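Local coordinates for DUF1611 domain-containing protein (Anabaena variabilis, PDB 2OBN) that is of unknown function but joins a Rossmann-like domain to a P-loop NTPase-like domain and so probably binds a nucleotide, at residues B[154-160]-B[255-261]; B[283-287]-B[299-304]. The protein carries 2 engineered substitutions. All coordinates share one frame; numbering follows the deposited sequence.

Contact 1 (B[154-160]-B[255-261]); sequences RVLTVGT and TQLVLVH
Thr255 OG1 does two jobs at the start of this strand pair: it accepts the N-H of Arg154, at 2.8 Å from Arg154 N and nearly straight (166°), and donates to OE1 of Gln256. With chi1 at 53° the hydroxyl sits between backbone N and carbonyl carbon, which lets it reach both Arg154 N and Gln256 OE1. Arg154 O takes Thr255 N at 2.7 Å and, weakly, Gln256 N. The Thr255 methyl lies over one guanidinium face, CG2 being 3.5 Å from Arg154 NH2, a group that also binds Gln253 O.

Parallel pairing follows. Leu156 and Val158 each turn N-H and C=O to the neighbour, through the bond from Val260 N to Val158 O (2.8 Å) to a last one from Thr160 N to Val260 O. Leucine and valine suit the buried face toward helix 279-291: Leu257 CD2 lies beside Leu156 CB at 3.8 Å, while Leu259 CD1 meets Val158 CG2 at 4.0 Å. On the other face Val155 CG1 touches Val258 CG2 at 3.9 Å, and the Thr157 hydroxyl is hydrogen-bonded to that of Ser170 in helix 166-179. At the far end Thr160 OG1 is hydrogen-bonded to His261 ND1 (2.8 Å), lying at the ring edge in its plane. A central parallel pair whose first strand runs into the loop from Gly159 to Lys166 is the arrangement of a P-loop NTPase fold.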
loop_
_atom_site.group_PDB
_atom_site.type_symbol
_atom_site.label_atom_id
_atom_site.label_comp_id
_atom_site.label_asym_id
_atom_site.label_seq_id
_atom_site.Cartn_x
_atom_site.Cartn_y
_atom_site.Cartn_z
ATOM N N ARG B 154 7.844 -7.403 -19.107
ATOM C CA ARG B 154 7.473 -6.434 -18.093
ATOM C C ARG B 154 8.629 -6.353 -17.098
ATOM O O ARG B 154 8.839 -7.256 -16.287
ATOM C CB ARG B 154 6.158 -6.820 -17.441
ATOM C CG ARG B 154 5.017 -6.924 -18.460
ATOM C CD ARG B 154 3.750 -7.445 -17.890
ATOM N NE ARG B 154 3.888 -8.773 -17.302
ATOM C CZ ARG B 154 3.902 -9.921 -17.974
ATOM N NH1 ARG B 154 3.781 -9.948 -19.293
ATOM N NH2 ARG B 154 4.033 -11.069 -17.303
ATOM N N VAL B 155 9.381 -5.260 -17.214
ATOM C CA VAL B 155 10.579 -5.019 -16.442
ATOM C C VAL B 155 10.338 -3.932 -15.409
ATOM O O VAL B 155 10.006 -2.793 -15.756
ATOM C CB VAL B 155 11.744 -4.560 -17.363
ATOM C CG1 VAL B 155 13.068 -4.519 -16.589
ATOM C CG2 VAL B 155 11.860 -5.482 -18.593
ATOM N N LEU B 156 10.495 -4.315 -14.144
ATOM C CA LEU B 156 10.354 -3.419 -13.023
ATOM C C LEU B 156 11.719 -3.129 -12.400
ATOM O O LEU B 156 12.493 -4.049 -12.113
ATOM C CB LEU B 156 9.472 -4.063 -11.946
ATOM C CG LEU B 156 9.312 -3.283 -10.632
ATOM C CD1 LEU B 156 8.630 -1.935 -10.906
ATOM C CD2 LEU B 156 8.518 -4.102 -9.610
ATOM N N THR B 157 12.007 -1.846 -12.193
ATOM C CA THR B 157 13.189 -1.457 -11.462
ATOM C C THR B 157 12.803 -1.503 -10.000
ATOM O O THR B 157 11.706 -1.084 -9.626
ATOM C CB THR B 157 13.724 -0.057 -11.854
ATOM O OG1 THR B 157 12.634 0.837 -12.087
ATOM C CG2 THR B 157 14.558 -0.154 -13.117
ATOM N N VAL B 158 13.685 -2.089 -9.197
ATOM C CA VAL B 158 13.508 -2.204 -7.750
ATOM C C VAL B 158 14.768 -1.607 -7.140
ATOM O O VAL B 158 15.763 -1.461 -7.851
ATOM C CB VAL B 158 13.226 -3.682 -7.312
ATOM C CG1 VAL B 158 11.901 -4.150 -7.918
ATOM C CG2 VAL B 158 14.332 -4.636 -7.728
ATOM N N GLY B 159 14.751 -1.228 -5.863
ATOM C CA GLY B 159 15.943 -0.614 -5.279
ATOM C C GLY B 159 16.310 -0.945 -3.849
ATOM O O GLY B 159 15.492 -1.433 -3.060
ATOM N N THR B 160 17.569 -0.653 -3.516
ATOM C CA THR B 160 18.083 -0.839 -2.139
ATOM C C THR B 160 17.688 0.338 -1.238
ATOM O O THR B 160 17.893 0.277 -0.033
ATOM C CB THR B 160 19.607 -1.024 -2.101
ATOM O OG1 THR B 160 20.248 0.085 -2.731
ATOM C CG2 THR B 160 20.003 -2.234 -2.815
ATOM N N THR B 255 8.296 -9.805 -15.663
ATOM C CA THR B 255 9.042 -10.931 -16.259
ATOM C C THR B 255 10.524 -10.870 -15.826
ATOM O O THR B 255 11.174 -11.902 -15.677
ATOM C CB THR B 255 8.885 -10.960 -17.789
ATOM O OG1 THR B 255 9.225 -9.682 -18.331
ATOM C CG2 THR B 255 7.452 -11.271 -18.159
ATOM N N GLN B 256 11.046 -9.664 -15.629
ATOM C CA GLN B 256 12.420 -9.460 -15.140
ATOM C C GLN B 256 12.477 -8.259 -14.195
ATOM O O GLN B 256 11.680 -7.320 -14.310
ATOM C CB GLN B 256 13.420 -9.184 -16.278
ATOM C CG GLN B 256 13.637 -10.294 -17.313
ATOM C CD GLN B 256 12.509 -10.429 -18.317
ATOM O OE1 GLN B 256 11.784 -9.471 -18.593
ATOM N NE2 GLN B 256 12.346 -11.631 -18.864
ATOM N N LEU B 257 13.424 -8.308 -13.262
ATOM C CA LEU B 257 13.673 -7.219 -12.334
ATOM C C LEU B 257 15.086 -6.713 -12.570
ATOM O O LEU B 257 15.964 -7.489 -12.935
ATOM C CB LEU B 257 13.570 -7.699 -10.882
ATOM C CG LEU B 257 12.212 -8.269 -10.436
ATOM C CD1 LEU B 257 12.305 -8.877 -9.036
ATOM C CD2 LEU B 257 11.101 -7.229 -10.500
ATOM N N VAL B 258 15.284 -5.410 -12.390
ATOM C CA VAL B 258 16.608 -4.792 -12.438
ATOM C C VAL B 258 16.766 -4.097 -11.088
ATOM O O VAL B 258 15.932 -3.258 -10.700
ATOM C CB VAL B 258 16.747 -3.783 -13.600
ATOM C CG1 VAL B 258 18.068 -3.021 -13.513
ATOM C CG2 VAL B 258 16.630 -4.500 -14.938
ATOM N N LEU B 259 17.791 -4.485 -10.343
ATOM C CA LEU B 259 18.024 -3.933 -9.018
ATOM C C LEU B 259 18.924 -2.696 -9.100
ATOM O O LEU B 259 20.016 -2.769 -9.630
ATOM C CB LEU B 259 18.651 -5.001 -8.099
ATOM C CG LEU B 259 19.011 -4.600 -6.655
ATOM C CD1 LEU B 259 17.803 -4.056 -5.905
ATOM C CD2 LEU B 259 19.611 -5.773 -5.899
ATOM N N VAL B 260 18.456 -1.572 -8.567
ATOM C CA VAL B 260 19.227 -0.340 -8.566
ATOM C C VAL B 260 19.861 -0.171 -7.175
ATOM O O VAL B 260 19.259 -0.513 -6.157
ATOM C CB VAL B 260 18.354 0.876 -8.948
ATOM C CG1 VAL B 260 19.219 2.136 -9.203
ATOM C CG2 VAL B 260 17.508 0.549 -10.182
ATOM N N HIS B 261 21.094 0.325 -7.146
ATOM C CA HIS B 261 21.808 0.517 -5.902
ATOM C C HIS B 261 22.892 1.575 -6.033
ATOM O O HIS B 261 23.569 1.644 -7.046
ATOM C CB HIS B 261 22.394 -0.818 -5.465
ATOM C CG HIS B 261 23.341 -0.726 -4.308
ATOM N ND1 HIS B 261 22.930 -0.482 -3.014
ATOM C CD2 HIS B 261 24.681 -0.899 -4.250
ATOM C CE1 HIS B 261 23.980 -0.498 -2.213
ATOM N NE2 HIS B 261 25.055 -0.739 -2.943
#

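Contact 2 (B[283-287]-B[299-304]); sequences IRLYE and VPVVGI
Ile283 turns its side chain toward the strand and meets it with both branches. CG2 rests against the CB of Val301 at 4.0 Å, while the longer branch, with CG1 beside the backbone N (chi1 -71°), carries CD1 on to the CD1 of Ile304 at 4.1 Å, the two isoleucines crossing at about a right angle. Branched aliphatic residues suit this seam, where Leu259 of the neighbouring strand also packs on Ile283 and Val301, and Thr327 of helix 313-327 touches both isoleucines.

One turn on, Tyr286 adds only its CB, which lies near Val301 CG2; the ring leads away, and its hydroxyl is hydrogen-bonded to Gly159 O and Leu237 N. This is helix-on-sheet contact within a beta-alpha-beta unit: helix 279-291 follows strand 256-262, and the chain then returns to strand 301-307, so that the axes of 283-287 and 301-304 are inclined at 144° and approach to 9.9 Å.

Glu287 finishes the segment and is its polar grip. The chain is extended beyond CG, which carries the carboxylate across to the start of the strand. There OE2 accepts the N-H of Val301 on its anti lone pair, 2.9 Å from Val301 N and almost perfectly straight at 175°. Pro300 has no N-H to offer, so Val301 supplies the first one after it. On the way CG of Glu287 passes 3.5 Å from Val299 O and also brushes the Val301 CG2 methyl. A water beside OE2 and Val301 O has a doubtfully short separation from the carboxylate. Another is better placed: it donates to Glu287 O at 2.7 Å and accepts from Val299 N at 2.9 Å.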
loop_
_atom_site.group_PDB
_atom_site.type_symbol
_atom_site.label_atom_id
_atom_site.label_comp_id
_atom_site.label_asym_id
_atom_site.label_seq_id
_atom_site.Cartn_x
_atom_site.Cartn_y
_atom_site.Cartn_z
ATOM N N ILE B 283 18.994 -9.449 -3.438
ATOM C CA ILE B 283 18.493 -10.176 -4.632
ATOM C C ILE B 283 17.547 -11.315 -4.240
ATOM O O ILE B 283 16.474 -11.469 -4.833
ATOM C CB ILE B 283 19.656 -10.712 -5.482
ATOM C CG1 ILE B 283 20.373 -9.536 -6.175
ATOM C CG2 ILE B 283 19.164 -11.735 -6.506
ATOM C CD1 ILE B 283 21.799 -9.838 -6.591
ATOM N N ARG B 284 17.946 -12.098 -3.245
ATOM C CA ARG B 284 17.119 -13.194 -2.736
ATOM C C ARG B 284 15.768 -12.661 -2.196
ATOM O O ARG B 284 14.705 -13.201 -2.503
ATOM C CB ARG B 284 17.883 -13.952 -1.648
ATOM C CG ARG B 284 17.224 -15.244 -1.198
ATOM N N LEU B 285 15.819 -11.586 -1.415
ATOM C CA LEU B 285 14.603 -10.962 -0.896
ATOM C C LEU B 285 13.614 -10.634 -2.033
ATOM O O LEU B 285 12.477 -11.142 -2.044
ATOM C CB LEU B 285 14.949 -9.703 -0.094
ATOM C CG LEU B 285 13.813 -8.760 0.328
ATOM C CD1 LEU B 285 12.840 -9.442 1.259
ATOM C CD2 LEU B 285 14.419 -7.511 0.956
ATOM N N TYR B 286 14.043 -9.822 -2.998
ATOM C CA TYR B 286 13.152 -9.472 -4.124
ATOM C C TYR B 286 12.647 -10.681 -4.916
ATOM O O TYR B 286 11.459 -10.751 -5.278
ATOM C CB TYR B 286 13.798 -8.432 -5.059
ATOM C CG TYR B 286 13.695 -7.019 -4.510
ATOM C CD1 TYR B 286 12.503 -6.335 -4.591
ATOM C CD2 TYR B 286 14.767 -6.383 -3.902
ATOM C CE1 TYR B 286 12.366 -5.063 -4.094
ATOM C CE2 TYR B 286 14.636 -5.075 -3.391
ATOM C CZ TYR B 286 13.417 -4.435 -3.501
ATOM O OH TYR B 286 13.206 -3.157 -3.037
ATOM N N GLU B 287 13.523 -11.644 -5.165
ATOM C CA GLU B 287 13.120 -12.824 -5.926
ATOM C C GLU B 287 12.059 -13.637 -5.195
ATOM O O GLU B 287 11.095 -14.111 -5.814
ATOM C CB GLU B 287 14.328 -13.676 -6.323
ATOM C CG GLU B 287 15.120 -13.030 -7.454
ATOM C CD GLU B 287 16.331 -13.836 -7.908
ATOM O OE1 GLU B 287 16.697 -14.826 -7.229
ATOM O OE2 GLU B 287 16.928 -13.456 -8.941
ATOM N N VAL B 299 10.722 -14.963 -10.987
ATOM C CA VAL B 299 11.048 -13.677 -11.580
ATOM C C VAL B 299 12.481 -13.340 -11.145
ATOM O O VAL B 299 12.723 -13.120 -9.975
ATOM C CB VAL B 299 10.115 -12.570 -11.107
ATOM C CG1 VAL B 299 10.437 -11.269 -11.837
ATOM C CG2 VAL B 299 8.671 -12.965 -11.340
ATOM N N PRO B 300 13.437 -13.338 -12.087
ATOM C CA PRO B 300 14.811 -13.069 -11.717
ATOM C C PRO B 300 15.234 -11.610 -11.697
ATOM O O PRO B 300 14.679 -10.795 -12.432
ATOM C CB PRO B 300 15.597 -13.756 -12.842
ATOM C CG PRO B 300 14.735 -13.615 -14.021
ATOM C CD PRO B 300 13.313 -13.659 -13.526
ATOM N N VAL B 301 16.215 -11.316 -10.841
ATOM C CA VAL B 301 16.920 -10.046 -10.864
ATOM C C VAL B 301 17.990 -10.361 -11.921
ATOM O O VAL B 301 18.866 -11.211 -11.720
ATOM C CB VAL B 301 17.534 -9.656 -9.481
ATOM C CG1 VAL B 301 18.389 -8.388 -9.616
ATOM C CG2 VAL B 301 16.425 -9.435 -8.407
ATOM N N VAL B 302 17.905 -9.698 -13.062
ATOM C CA VAL B 302 18.772 -10.034 -14.193
ATOM C C VAL B 302 20.065 -9.270 -14.238
ATOM O O VAL B 302 20.941 -9.605 -15.021
ATOM C CB VAL B 302 18.045 -9.861 -15.570
ATOM C CG1 VAL B 302 16.834 -10.774 -15.649
ATOM C CG2 VAL B 302 17.646 -8.397 -15.820
ATOM N N GLY B 303 20.175 -8.241 -13.411
ATOM C CA GLY B 303 21.352 -7.406 -13.384
ATOM C C GLY B 303 21.188 -6.275 -12.396
ATOM O O GLY B 303 20.104 -6.041 -11.843
ATOM N N ILE B 304 22.276 -5.559 -12.184
ATOM C CA ILE B 304 22.309 -4.492 -11.232
ATOM C C ILE B 304 22.666 -3.186 -11.918
ATOM O O ILE B 304 23.638 -3.122 -12.659
ATOM C CB ILE B 304 23.310 -4.853 -10.094
ATOM C CG1 ILE B 304 22.753 -6.052 -9.309
ATOM C CG2 ILE B 304 23.537 -3.651 -9.153
ATOM C CD1 ILE B 304 23.680 -6.656 -8.337
HETATM O O HOH W 1 11.760 -15.098 -8.282
HETATM O O HOH W 2 19.016 -13.266 -10.194
#

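In the fold
From the N terminus the chain first builds the Rossmann-like sheet, then enters the P-loop domain through strand 153-159. Contact 1 closes a long excursion, with 94 residues, many of them helical, between its segments, before strand 256-262 takes its place beside strand 153-159. Contact 2 opens only afterwards and closes a short loop, with 11 residues between its segments 283-287 and 299-304, from helix 279-291 back to strand 301-307, so the two follow in series without nesting or crossing. Strand 256-262 joins them: it lies between strands 153-159 and 301-307 in the same sheet, and Leu257 N probably bonds to Pro300 O at 2.9 Å. Helix 279-291 covers the face shared by all three strands.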